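Local atomic coordinates of conserved Archaeal protein (Sulfolobus acidocaldarius, PDB entry 4OPC), a protein that uses FAD to reduce the double bonds of geranylgeranyl chains in archaeal membrane lipid precursors, giving saturated archaeol phospholipids. Residues Glu210-Trp218 and Val229-Tyr239; Phe292-Gly300 and Tyr341-Arg352. All blocks are in the same frame, centred on the assembly; numbering follows the deposited sequence. Where two conformers were deposited one is given.

Contact 1 (Glu210-Trp218 and Val229-Tyr239). With PGT ((1S)-2-{[{[(2R)-2,3-dihydroxypropyl]oxy}(hydroxy)phosphoryl]oxy}-1-[(palmitoyloxy)methyl]ethyl stearate), chain C.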
loop_
_atom_site.group_PDB
_atom_site.type_symbol
_atom_site.label_atom_id
_atom_site.label_comp_id
_atom_site.label_asym_id
_atom_site.label_seq_id
_atom_site.Cartn_x
_atom_site.Cartn_y
_atom_site.Cartn_z
ATOM N N GLU A 210 20.570 -2.335 -10.566
ATOM C CA GLU A 210 20.788 -2.058 -11.980
ATOM C C GLU A 210 19.551 -2.357 -12.822
ATOM O O GLU A 210 19.229 -1.613 -13.750
ATOM C CB GLU A 210 21.972 -2.860 -12.515
ATOM C CG GLU A 210 23.305 -2.414 -11.965
ATOM C CD GLU A 210 24.460 -3.225 -12.518
ATOM O OE1 GLU A 210 24.217 -4.088 -13.391
ATOM O OE2 GLU A 210 25.607 -3.000 -12.076
ATOM N N THR A 211 18.860 -3.450 -12.512
ATOM C CA THR A 211 17.723 -3.869 -13.328
ATOM C C THR A 211 16.373 -3.381 -12.789
ATOM O O THR A 211 15.377 -3.414 -13.507
ATOM C CB THR A 211 17.681 -5.394 -13.456
ATOM O OG1 THR A 211 17.443 -5.949 -12.162
ATOM C CG2 THR A 211 19.009 -5.928 -14.004
ATOM N N SER A 212 16.347 -2.942 -11.531
ATOM C CA SER A 212 15.134 -2.400 -10.910
ATOM C C SER A 212 15.525 -1.369 -9.852
ATOM O O SER A 212 15.269 -1.558 -8.662
ATOM C CB SER A 212 14.296 -3.520 -10.282
ATOM O OG SER A 212 15.101 -4.424 -9.532
ATOM N N PRO A 213 16.159 -0.273 -10.282
ATOM C CA PRO A 213 16.678 0.688 -9.300
ATOM C C PRO A 213 15.615 1.236 -8.356
ATOM O O PRO A 213 14.590 1.779 -8.783
ATOM C CB PRO A 213 17.247 1.813 -10.173
ATOM C CG PRO A 213 16.576 1.657 -11.493
ATOM C CD PRO A 213 16.390 0.182 -11.663
ATOM N N GLY A 214 15.854 1.061 -7.063
ATOM C CA GLY A 214 14.953 1.588 -6.062
ATOM C C GLY A 214 13.733 0.737 -5.789
ATOM O O GLY A 214 12.874 1.128 -5.004
ATOM N N GLY A 215 13.645 -0.418 -6.442
ATOM C CA GLY A 215 12.551 -1.350 -6.209
ATOM C C GLY A 215 13.078 -2.766 -6.246
ATOM O O GLY A 215 14.065 -3.092 -5.583
ATOM N N TYR A 216 12.412 -3.613 -7.006
ATOM C CA TYR A 216 12.846 -4.984 -7.203
ATOM C C TYR A 216 12.065 -5.620 -8.336
ATOM O O TYR A 216 11.048 -5.083 -8.780
ATOM C CB TYR A 216 12.730 -5.816 -5.923
ATOM C CG TYR A 216 11.373 -5.932 -5.252
ATOM C CD1 TYR A 216 10.376 -6.757 -5.774
ATOM C CD2 TYR A 216 11.112 -5.290 -4.039
ATOM C CE1 TYR A 216 9.148 -6.913 -5.133
ATOM C CE2 TYR A 216 9.882 -5.443 -3.392
ATOM C CZ TYR A 216 8.914 -6.258 -3.943
ATOM O OH TYR A 216 7.700 -6.438 -3.315
ATOM N N TRP A 217 12.572 -6.752 -8.815
ATOM C CA TRP A 217 11.858 -7.623 -9.735
ATOM C C TRP A 217 11.154 -8.702 -8.936
ATOM O O TRP A 217 11.605 -9.079 -7.845
ATOM C CB TRP A 217 12.829 -8.296 -10.705
ATOM C CG TRP A 217 13.100 -7.533 -11.966
ATOM C CD1 TRP A 217 14.035 -6.546 -12.149
ATOM C CD2 TRP A 217 12.459 -7.723 -13.230
ATOM N NE1 TRP A 217 13.998 -6.105 -13.452
ATOM C CE2 TRP A 217 13.039 -6.811 -14.134
ATOM C CE3 TRP A 217 11.451 -8.576 -13.684
ATOM C CZ2 TRP A 217 12.641 -6.731 -15.468
ATOM C CZ3 TRP A 217 11.065 -8.500 -15.008
ATOM C CH2 TRP A 217 11.665 -7.592 -15.886
ATOM N N TRP A 218 10.055 -9.219 -9.479
ATOM C CA TRP A 218 9.382 -10.316 -8.810
ATOM C C TRP A 218 8.849 -11.353 -9.768
ATOM O O TRP A 218 8.631 -11.078 -10.950
ATOM C CB TRP A 218 8.255 -9.806 -7.912
ATOM C CG TRP A 218 7.025 -9.301 -8.616
ATOM C CD1 TRP A 218 5.985 -10.052 -9.091
ATOM C CD2 TRP A 218 6.676 -7.930 -8.862
ATOM N NE1 TRP A 218 5.028 -9.233 -9.646
ATOM C CE2 TRP A 218 5.424 -7.927 -9.511
ATOM C CE3 TRP A 218 7.312 -6.706 -8.609
ATOM C CZ2 TRP A 218 4.787 -6.747 -9.895
ATOM C CZ3 TRP A 218 6.691 -5.543 -8.997
ATOM C CH2 TRP A 218 5.434 -5.568 -9.630
ATOM N N VAL A 229 4.771 -11.704 -13.204
ATOM C CA VAL A 229 6.173 -11.276 -13.191
ATOM C C VAL A 229 6.237 -9.778 -13.455
ATOM O O VAL A 229 5.541 -9.258 -14.329
ATOM C CB VAL A 229 7.042 -12.088 -14.203
ATOM C CG1 VAL A 229 6.387 -12.142 -15.575
ATOM C CG2 VAL A 229 8.442 -11.512 -14.292
ATOM N N GLY A 230 7.037 -9.059 -12.684
ATOM C CA GLY A 230 7.084 -7.620 -12.845
ATOM C C GLY A 230 8.241 -6.972 -12.119
ATOM O O GLY A 230 9.130 -7.643 -11.579
ATOM N N LEU A 231 8.224 -5.644 -12.111
ATOM C CA LEU A 231 9.229 -4.883 -11.385
ATOM C C LEU A 231 8.684 -3.542 -10.949
ATOM O O LEU A 231 7.701 -3.041 -11.498
ATOM C CB LEU A 231 10.509 -4.675 -12.219
ATOM C CG LEU A 231 10.466 -3.547 -13.250
ATOM C CD1 LEU A 231 11.888 -3.137 -13.644
ATOM C CD2 LEU A 231 9.668 -3.949 -14.489
ATOM N N GLY A 232 9.343 -2.962 -9.958
ATOM C CA GLY A 232 9.073 -1.608 -9.520
ATOM C C GLY A 232 10.383 -0.845 -9.523
ATOM O O GLY A 232 11.444 -1.413 -9.208
ATOM N N ILE A 233 10.329 0.428 -9.902
ATOM C CA ILE A 233 11.505 1.297 -9.826
ATOM C C ILE A 233 11.105 2.603 -9.161
ATOM O O ILE A 233 9.956 3.034 -9.272
ATOM C CB ILE A 233 12.138 1.558 -11.208
ATOM C CG1 ILE A 233 11.198 2.355 -12.092
ATOM C CG2 ILE A 233 12.520 0.248 -11.897
ATOM C CD1 ILE A 233 11.782 2.670 -13.450
ATOM N N GLN A 234 12.045 3.227 -8.460
ATOM C CA GLN A 234 11.765 4.468 -7.745
ATOM C C GLN A 234 11.483 5.627 -8.695
ATOM O O GLN A 234 12.193 5.835 -9.677
ATOM C CB GLN A 234 12.927 4.810 -6.813
ATOM C CG GLN A 234 12.689 6.078 -6.007
ATOM C CD GLN A 234 13.772 6.318 -4.995
ATOM O OE1 GLN A 234 14.912 5.877 -5.168
ATOM N NE2 GLN A 234 13.443 7.043 -3.941
ATOM N N GLY A 235 10.431 6.389 -8.396
ATOM C CA GLY A 235 10.147 7.595 -9.151
ATOM C C GLY A 235 11.032 8.783 -8.786
ATOM O O GLY A 235 11.794 8.738 -7.816
ATOM N N GLY A 236 10.944 9.858 -9.564
ATOM C CA GLY A 236 11.656 11.080 -9.241
ATOM C C GLY A 236 13.161 11.022 -9.422
ATOM O O GLY A 236 13.859 11.907 -8.942
ATOM N N MET A 237 13.656 10.004 -10.131
ATOM C CA MET A 237 15.094 9.804 -10.309
ATOM C C MET A 237 15.556 9.926 -11.759
ATOM O O MET A 237 16.747 9.793 -12.042
ATOM C CB MET A 237 15.512 8.426 -9.778
ATOM C CG MET A 237 15.124 8.156 -8.328
ATOM S SD MET A 237 16.011 9.206 -7.164
ATOM C CE MET A 237 17.627 8.438 -7.190
ATOM N N GLY A 238 14.621 10.153 -12.675
ATOM C CA GLY A 238 14.973 10.318 -14.078
ATOM C C GLY A 238 15.240 9.027 -14.836
ATOM O O GLY A 238 15.792 9.062 -15.937
ATOM N N TYR A 239 14.853 7.894 -14.258
ATOM C CA TYR A 239 15.066 6.592 -14.888
ATOM C C TYR A 239 14.259 6.482 -16.175
ATOM O O TYR A 239 13.178 7.065 -16.283
ATOM C CB TYR A 239 14.653 5.465 -13.935
ATOM C CG TYR A 239 15.460 5.404 -12.657
ATOM C CD1 TYR A 239 16.823 5.676 -12.655
ATOM C CD2 TYR A 239 14.858 5.074 -11.458
ATOM C CE1 TYR A 239 17.559 5.622 -11.484
ATOM C CE2 TYR A 239 15.583 5.013 -10.287
ATOM C CZ TYR A 239 16.931 5.286 -10.306
ATOM O OH TYR A 239 17.660 5.238 -9.142
HETATM C C48 PGT C . 12.528 -0.803 -1.982
HETATM C C47 PGT C . 11.317 0.071 -1.728
HETATM C C46 PGT C . 10.359 -0.047 -2.896
HETATM C C45 PGT C . 10.001 -1.505 -3.108
HETATM C C44 PGT C . 8.646 -1.629 -3.772
HETATM C C43 PGT C . 8.816 -2.026 -5.227
HETATM C C42 PGT C . 7.463 -1.976 -5.900
HETATM C C41 PGT C . 6.613 -3.069 -5.305
HETATM C C40 PGT C . 5.571 -3.524 -6.297
HETATM C C39 PGT C . 5.268 -4.973 -5.992
HETATM C C38 PGT C . 4.816 -5.103 -4.561
HETATM C C37 PGT C . 4.686 -6.569 -4.224
HETATM C C36 PGT C . 4.131 -6.681 -2.825
HETATM C C35 PGT C . 4.286 -8.089 -2.300
HETATM C C34 PGT C . 3.663 -8.167 -0.920
HETATM C C33 PGT C . 4.062 -9.437 -0.199
HETATM C C32 PGT C . 2.913 -9.973 0.633
HETATM C C31 PGT C . 2.770 -9.253 1.964
HETATM O O31 PGT C . 1.686 -8.777 2.243
HETATM O O2 PGT C . 3.853 -9.114 2.867
HETATM C C2 PGT C . 3.886 -9.998 3.973
HETATM C C1 PGT C . 2.988 -9.566 5.113
HETATM O O3P PGT C . 2.026 -8.567 4.833
HETATM P P PGT C . 2.138 -7.184 5.601
HETATM O O1P PGT C . 3.617 -6.869 5.619
HETATM O O2P PGT C . 1.366 -6.080 4.895
HETATM O O4P PGT C . 1.610 -7.266 7.102
HETATM C C4 PGT C . 1.388 -8.490 7.771
HETATM C C5 PGT C . 1.017 -8.261 9.218
HETATM O O5 PGT C . -0.245 -8.833 9.475
HETATM C C6 PGT C . 0.979 -6.778 9.501
HETATM O O6 PGT C . -0.346 -6.327 9.669
HETATM C C3 PGT C . 5.267 -10.059 4.601
HETATM O O3 PGT C . 6.245 -10.615 3.755
HETATM C C11 PGT C . 7.515 -10.038 3.947
HETATM O O11 PGT C . 7.930 -9.851 5.074
HETATM C C12 PGT C . 8.358 -9.643 2.752
HETATM C C13 PGT C . 9.812 -9.496 3.149
HETATM C C14 PGT C . 10.614 -9.078 1.935
HETATM C C15 PGT C . 10.831 -7.580 1.942
HETATM C C16 PGT C . 11.750 -7.179 0.807
HETATM C C17 PGT C . 12.859 -6.310 1.360
HETATM C C18 PGT C . 13.965 -6.145 0.339
HETATM C C19 PGT C . 15.185 -5.541 1.004
HETATM C C20 PGT C . 15.847 -6.543 1.930
HETATM C C21 PGT C . 17.286 -6.757 1.503
HETATM C C22 PGT C . 18.157 -7.053 2.706
HETATM C C23 PGT C . 19.583 -6.661 2.380
HETATM C C24 PGT C . 20.430 -6.678 3.633
HETATM C C25 PGT C . 21.133 -5.347 3.793
HETATM C C26 PGT C . 20.840 -4.776 5.165
#
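Trp-217 and Leu-231 face each other as a non-hydrogen-bonded pair in an antiparallel beta hairpin. Their side chains lie side by side. Leu-231 CB sits over the middle of the five-membered ring of Trp-217, 3.7 Å from its centroid. Trp-217 NE1 donates to Thr-211 O, 3.0 Å away, from above the carbonyl plane. Leu-231 CD1 lies beside that bond, 3.6 Å from Trp-217 NE1. Replacing Trp-217 by alanine would probably strip Leu-231 of the ring it packs on and leave Thr-211 O without this donor.

Trp-218 is on the other face of the sheet. Its CG lies between its own backbone N and carbonyl carbon (chi1 73°), which folds the indole over the strand partner. Gly-230 CA packs on the six-membered ring, 3.8 Å from its centroid. A CB at Gly-230 would collide with the ring. The lipid covers the opposite face, with PGT C39 3.4 Å from Trp-218 CZ3.

Pro-213 is also tightly packed. Its O accepts from Gln-234 N at 2.9 Å, and its CG lies over the Tyr-239 ring. The packing thins at Tyr-239 and Gln-234, both partly exposed. The loop beyond, from Gly-236 to Gly-238, is exposed.

PGT C43 lies over one face of Tyr-216, whose OH is bonded to His-298 O. This lining of aromatic carbon and glycine backbone is consistent with holding an acyl chain and probably the substrate's isoprenoid chains.

Contact 2 (Phe292-Gly300 and Tyr341-Arg352). With PGT ((1S)-2-{[{[(2R)-2,3-dihydroxypropyl]oxy}(hydroxy)phosphoryl]oxy}-1-[(palmitoyloxy)methyl]ethyl stearate), chain C.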
loop_
_atom_site.group_PDB
_atom_site.type_symbol
_atom_site.label_atom_id
_atom_site.label_comp_id
_atom_site.label_asym_id
_atom_site.label_seq_id
_atom_site.Cartn_x
_atom_site.Cartn_y
_atom_site.Cartn_z
ATOM N N PHE A 292 -1.813 6.792 1.251
ATOM C CA PHE A 292 -0.439 6.266 1.317
ATOM C C PHE A 292 -0.294 5.122 2.324
ATOM O O PHE A 292 0.634 5.127 3.135
ATOM C CB PHE A 292 0.596 7.368 1.628
ATOM C CG PHE A 292 0.445 8.618 0.796
ATOM C CD1 PHE A 292 0.083 8.559 -0.548
ATOM C CD2 PHE A 292 0.668 9.866 1.372
ATOM C CE1 PHE A 292 -0.035 9.702 -1.301
ATOM C CE2 PHE A 292 0.529 11.020 0.623
ATOM C CZ PHE A 292 0.174 10.941 -0.708
ATOM N N THR A 293 -1.170 4.127 2.254
ATOM C CA THR A 293 -1.134 3.014 3.215
ATOM C C THR A 293 -0.140 1.861 2.910
ATOM O O THR A 293 -0.016 0.907 3.672
ATOM C CB THR A 293 -2.547 2.470 3.470
ATOM O OG1 THR A 293 -3.176 2.161 2.217
ATOM C CG2 THR A 293 -3.386 3.515 4.193
ATOM N N VAL A 294 0.615 1.983 1.839
ATOM C CA VAL A 294 1.444 0.884 1.367
ATOM C C VAL A 294 2.701 0.698 2.222
ATOM O O VAL A 294 3.322 1.682 2.654
ATOM C CB VAL A 294 1.848 1.174 -0.072
ATOM C CG1 VAL A 294 2.764 0.087 -0.622
ATOM C CG2 VAL A 294 0.596 1.316 -0.933
ATOM N N ASN A 295 3.074 -0.556 2.471
ATOM C CA ASN A 295 4.337 -0.869 3.151
ATOM C C ASN A 295 5.536 -0.309 2.361
ATOM O O ASN A 295 5.740 -0.668 1.200
ATOM C CB ASN A 295 4.476 -2.383 3.281
ATOM C CG ASN A 295 5.644 -2.787 4.135
ATOM O OD1 ASN A 295 6.810 -2.575 3.767
ATOM N ND2 ASN A 295 5.355 -3.376 5.286
ATOM N N PRO A 296 6.325 0.589 2.970
ATOM C CA PRO A 296 7.391 1.236 2.187
ATOM C C PRO A 296 8.551 0.327 1.777
ATOM O O PRO A 296 9.277 0.671 0.843
ATOM C CB PRO A 296 7.908 2.343 3.129
ATOM C CG PRO A 296 6.735 2.622 4.033
ATOM C CD PRO A 296 6.061 1.293 4.238
ATOM N N VAL A 297 8.747 -0.790 2.460
ATOM C CA VAL A 297 9.885 -1.648 2.147
ATOM C C VAL A 297 9.539 -2.728 1.130
ATOM O O VAL A 297 10.330 -3.005 0.229
ATOM C CB VAL A 297 10.503 -2.237 3.409
ATOM C CG1 VAL A 297 11.465 -3.370 3.064
ATOM C CG2 VAL A 297 11.259 -1.148 4.153
ATOM N N HIS A 298 8.364 -3.338 1.242
ATOM C CA HIS A 298 8.024 -4.354 0.249
ATOM C C HIS A 298 6.978 -3.952 -0.784
ATOM O O HIS A 298 6.788 -4.668 -1.752
ATOM C CB HIS A 298 7.728 -5.732 0.871
ATOM C CG HIS A 298 6.541 -5.778 1.784
ATOM N ND1 HIS A 298 5.294 -5.312 1.430
ATOM C CD2 HIS A 298 6.405 -6.299 3.028
ATOM C CE1 HIS A 298 4.447 -5.524 2.423
ATOM N NE2 HIS A 298 5.098 -6.120 3.405
ATOM N N GLY A 299 6.319 -2.811 -0.601
ATOM C CA GLY A 299 5.394 -2.325 -1.603
ATOM C C GLY A 299 4.012 -2.954 -1.553
ATOM O O GLY A 299 3.166 -2.651 -2.392
ATOM N N GLY A 300 3.774 -3.813 -0.566
ATOM C CA GLY A 300 2.463 -4.439 -0.426
ATOM C C GLY A 300 1.453 -3.493 0.194
ATOM O O GLY A 300 1.668 -2.950 1.275
ATOM N N TYR A 341 -0.899 -0.287 11.778
ATOM C CA TYR A 341 0.032 -0.375 10.653
ATOM C C TYR A 341 0.891 0.871 10.440
ATOM O O TYR A 341 2.052 0.754 10.030
ATOM C CB TYR A 341 -0.730 -0.684 9.359
ATOM C CG TYR A 341 0.073 -1.437 8.325
ATOM C CD1 TYR A 341 0.131 -2.823 8.345
ATOM C CD2 TYR A 341 0.770 -0.764 7.322
ATOM C CE1 TYR A 341 0.854 -3.529 7.394
ATOM C CE2 TYR A 341 1.495 -1.456 6.369
ATOM C CZ TYR A 341 1.542 -2.840 6.410
ATOM O OH TYR A 341 2.255 -3.552 5.469
ATOM N N GLY A 342 0.345 2.057 10.697
ATOM C CA GLY A 342 1.010 3.292 10.313
ATOM C C GLY A 342 2.330 3.594 11.005
ATOM O O GLY A 342 3.242 4.127 10.374
ATOM N N ALA A 343 2.455 3.250 12.283
ATOM C CA ALA A 343 3.701 3.492 13.007
ATOM C C ALA A 343 4.804 2.629 12.414
ATOM O O ALA A 343 5.932 3.090 12.194
ATOM C CB ALA A 343 3.523 3.198 14.489
ATOM N N LYS A 344 4.480 1.371 12.149
ATOM C CA LYS A 344 5.397 0.484 11.442
ATOM C C LYS A 344 5.795 1.043 10.080
ATOM O O LYS A 344 6.969 0.998 9.703
ATOM C CB LYS A 344 4.758 -0.890 11.256
ATOM C CG LYS A 344 5.379 -1.669 10.112
ATOM C CD LYS A 344 4.874 -3.059 10.069
ATOM C CE LYS A 344 3.390 -3.089 9.834
ATOM N NZ LYS A 344 2.996 -4.503 9.792
ATOM N N GLN A 345 4.825 1.568 9.335
ATOM C CA GLN A 345 5.105 2.175 8.049
ATOM C C GLN A 345 6.116 3.283 8.159
ATOM O O GLN A 345 6.992 3.410 7.311
ATOM C CB GLN A 345 3.845 2.814 7.480
ATOM C CG GLN A 345 3.091 2.004 6.507
ATOM C CD GLN A 345 1.910 2.788 5.979
ATOM O OE1 GLN A 345 0.849 2.769 6.567
ATOM N NE2 GLN A 345 2.111 3.521 4.895
ATOM N N ALA A 346 5.974 4.122 9.178
ATOM C CA ALA A 346 6.875 5.258 9.346
ATOM C C ALA A 346 8.312 4.785 9.547
ATOM O O ALA A 346 9.248 5.319 8.951
ATOM C CB ALA A 346 6.436 6.116 10.523
ATOM N N SER A 347 8.492 3.787 10.404
ATOM C CA SER A 347 9.796 3.176 10.616
ATOM C C SER A 347 10.363 2.634 9.305
ATOM O O SER A 347 11.552 2.807 8.993
ATOM C CB SER A 347 9.656 2.037 11.625
ATOM O OG SER A 347 10.899 1.403 11.866
ATOM N N LEU A 348 9.513 1.971 8.534
ATOM C CA LEU A 348 9.945 1.372 7.276
ATOM C C LEU A 348 10.216 2.412 6.192
ATOM O O LEU A 348 10.971 2.141 5.261
ATOM C CB LEU A 348 8.940 0.321 6.818
ATOM C CG LEU A 348 8.912 -0.900 7.735
ATOM C CD1 LEU A 348 7.823 -1.847 7.264
ATOM C CD2 LEU A 348 10.276 -1.608 7.789
ATOM N N ASP A 349 9.630 3.601 6.319
ATOM C CA ASP A 349 9.902 4.709 5.397
ATOM C C ASP A 349 11.392 5.084 5.526
ATOM O O ASP A 349 12.087 5.292 4.531
ATOM C CB ASP A 349 8.934 5.867 5.733
ATOM C CG ASP A 349 8.901 6.987 4.698
ATOM O OD1 ASP A 349 9.767 7.055 3.794
ATOM O OD2 ASP A 349 8.002 7.842 4.829
ATOM N N ILE A 350 11.900 5.125 6.755
ATOM C CA ILE A 350 13.326 5.345 7.015
ATOM C C ILE A 350 14.163 4.206 6.434
ATOM O O ILE A 350 15.149 4.424 5.716
ATOM C CB ILE A 350 13.605 5.435 8.537
ATOM C CG1 ILE A 350 12.994 6.708 9.127
ATOM C CG2 ILE A 350 15.091 5.397 8.818
ATOM C CD1 ILE A 350 13.669 7.990 8.680
ATOM N N PHE A 351 13.774 2.971 6.742
ATOM C CA PHE A 351 14.545 1.811 6.315
ATOM C C PHE A 351 14.626 1.722 4.788
ATOM O O PHE A 351 15.707 1.483 4.234
ATOM C CB PHE A 351 13.964 0.541 6.959
ATOM C CG PHE A 351 14.844 -0.673 6.851
ATOM C CD1 PHE A 351 16.203 -0.608 7.117
ATOM C CD2 PHE A 351 14.294 -1.899 6.536
ATOM C CE1 PHE A 351 16.999 -1.742 7.022
ATOM C CE2 PHE A 351 15.089 -3.032 6.447
ATOM C CZ PHE A 351 16.442 -2.946 6.705
ATOM N N ARG A 352 13.505 1.965 4.109
ATOM C CA ARG A 352 13.477 2.004 2.649
ATOM C C ARG A 352 14.522 2.953 2.052
ATOM O O ARG A 352 15.174 2.624 1.059
ATOM C CB ARG A 352 12.074 2.419 2.154
ATOM C CG ARG A 352 12.102 3.108 0.787
ATOM C CD ARG A 352 10.779 3.696 0.373
ATOM N NE ARG A 352 10.472 4.996 0.973
ATOM C CZ ARG A 352 10.720 6.165 0.389
ATOM N NH1 ARG A 352 11.291 6.194 -0.800
ATOM N NH2 ARG A 352 10.347 7.300 0.963
HETATM C C48 PGT C . 12.528 -0.803 -1.982
HETATM C C47 PGT C . 11.317 0.071 -1.728
HETATM C C46 PGT C . 10.359 -0.047 -2.896
HETATM C C45 PGT C . 10.001 -1.505 -3.108
HETATM C C44 PGT C . 8.646 -1.629 -3.772
HETATM C C43 PGT C . 8.816 -2.026 -5.227
HETATM C C42 PGT C . 7.463 -1.976 -5.900
HETATM C C41 PGT C . 6.613 -3.069 -5.305
HETATM C C40 PGT C . 5.571 -3.524 -6.297
HETATM C C39 PGT C . 5.268 -4.973 -5.992
HETATM C C38 PGT C . 4.816 -5.103 -4.561
HETATM C C37 PGT C . 4.686 -6.569 -4.224
HETATM C C36 PGT C . 4.131 -6.681 -2.825
HETATM C C35 PGT C . 4.286 -8.089 -2.300
HETATM C C34 PGT C . 3.663 -8.167 -0.920
HETATM C C33 PGT C . 4.062 -9.437 -0.199
HETATM C C32 PGT C . 2.913 -9.973 0.633
HETATM C C31 PGT C . 2.770 -9.253 1.964
HETATM O O31 PGT C . 1.686 -8.777 2.243
HETATM O O2 PGT C . 3.853 -9.114 2.867
HETATM C C2 PGT C . 3.886 -9.998 3.973
HETATM C C1 PGT C . 2.988 -9.566 5.113
HETATM O O3P PGT C . 2.026 -8.567 4.833
HETATM P P PGT C . 2.138 -7.184 5.601
HETATM O O1P PGT C . 3.617 -6.869 5.619
HETATM O O2P PGT C . 1.366 -6.080 4.895
HETATM O O4P PGT C . 1.610 -7.266 7.102
HETATM C C4 PGT C . 1.388 -8.490 7.771
HETATM C C5 PGT C . 1.017 -8.261 9.218
HETATM O O5 PGT C . -0.245 -8.833 9.475
HETATM C C6 PGT C . 0.979 -6.778 9.501
HETATM O O6 PGT C . -0.346 -6.327 9.669
HETATM C C3 PGT C . 5.267 -10.059 4.601
HETATM O O3 PGT C . 6.245 -10.615 3.755
HETATM C C11 PGT C . 7.515 -10.038 3.947
HETATM O O11 PGT C . 7.930 -9.851 5.074
HETATM C C12 PGT C . 8.358 -9.643 2.752
HETATM C C13 PGT C . 9.812 -9.496 3.149
HETATM C C14 PGT C . 10.614 -9.078 1.935
HETATM C C15 PGT C . 10.831 -7.580 1.942
HETATM C C16 PGT C . 11.750 -7.179 0.807
HETATM C C17 PGT C . 12.859 -6.310 1.360
HETATM C C18 PGT C . 13.965 -6.145 0.339
HETATM C C19 PGT C . 15.185 -5.541 1.004
HETATM C C20 PGT C . 15.847 -6.543 1.930
HETATM C C21 PGT C . 17.286 -6.757 1.503
HETATM C C22 PGT C . 18.157 -7.053 2.706
HETATM C C23 PGT C . 19.583 -6.661 2.380
HETATM C C24 PGT C . 20.430 -6.678 3.633
HETATM C C25 PGT C . 21.133 -5.347 3.793
HETATM C C26 PGT C . 20.840 -4.776 5.165
#
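Tyr-341 and Asn-295 both turn CG away from the backbone N, with chi1 of -152° and -172°, and their polar ends meet. Asn-295 ND2 donates to Tyr-341 OH at 3.1 Å, with the hydroxyl in the amide plane. Amide and ring planes stand 73° apart. Tyr-341 OH in turn donates to the lipid phosphate at PGT O2P, 2.7 Å away. The other end of the amide is also fixed. Asn-295 OD1 accepts from Val-297 N and His-298 N, forming an Asx motif.

The same amide lies over one face of the His-298 ring. Gly-300 N donates to His-298 ND1 in the ring plane, which sets the ring's rotation. His-298 NE2 then donates to PGT O1P at 2.8 Å. His-298 and Tyr-341 are both seen to bind phospholipid in this protein. Asn-295, itself at the edge of the lipid site, probably positions these two groups.

Gln-345 reaches the start of the loop. Gln-345 NE2 bonds Phe-292 O at 2.8 Å, in the carbonyl plane and on a lone pair. Gln-345 OE1 is hydrogen-bonded to Tyr-337 OH. Pro-296 CG rests on the helix backbone, 3.4 Å from Gln-345 O. Val-297 CG2 packs on Leu-348 CD2 at 3.8 Å. Pro-296 O is buried without a polar partner.

The 292-300 loop follows strand 284-286 and leads into helix 302-322, which also touches Tyr-341. Helix 332-357 carries the 341-352 segment, and helix 410-425 packs against it at Ala-343 and Ala-346.

Contact 1 closes before contact 2 opens along the chain, and their centres lie about 17 Å apart. Contact 1 belongs to the eight-stranded mixed sheet, through the hairpin of strands 216-221 and 226-234. Contact 2 joins the loop after strand 284-286 to helix 332-357. The two touch directly, where Tyr-216 OH makes a probable hydrogen bond of 2.5 Å with His-298 O. Gln-234 also packs near Arg-352. Both contacts line the same lipid pocket. Contact 1 meets the acyl chain, while contact 2 meets the phosphate as well as the chains. Each also touches the flavin, so together they bring sheet, loop and helix around lipid and cofactor.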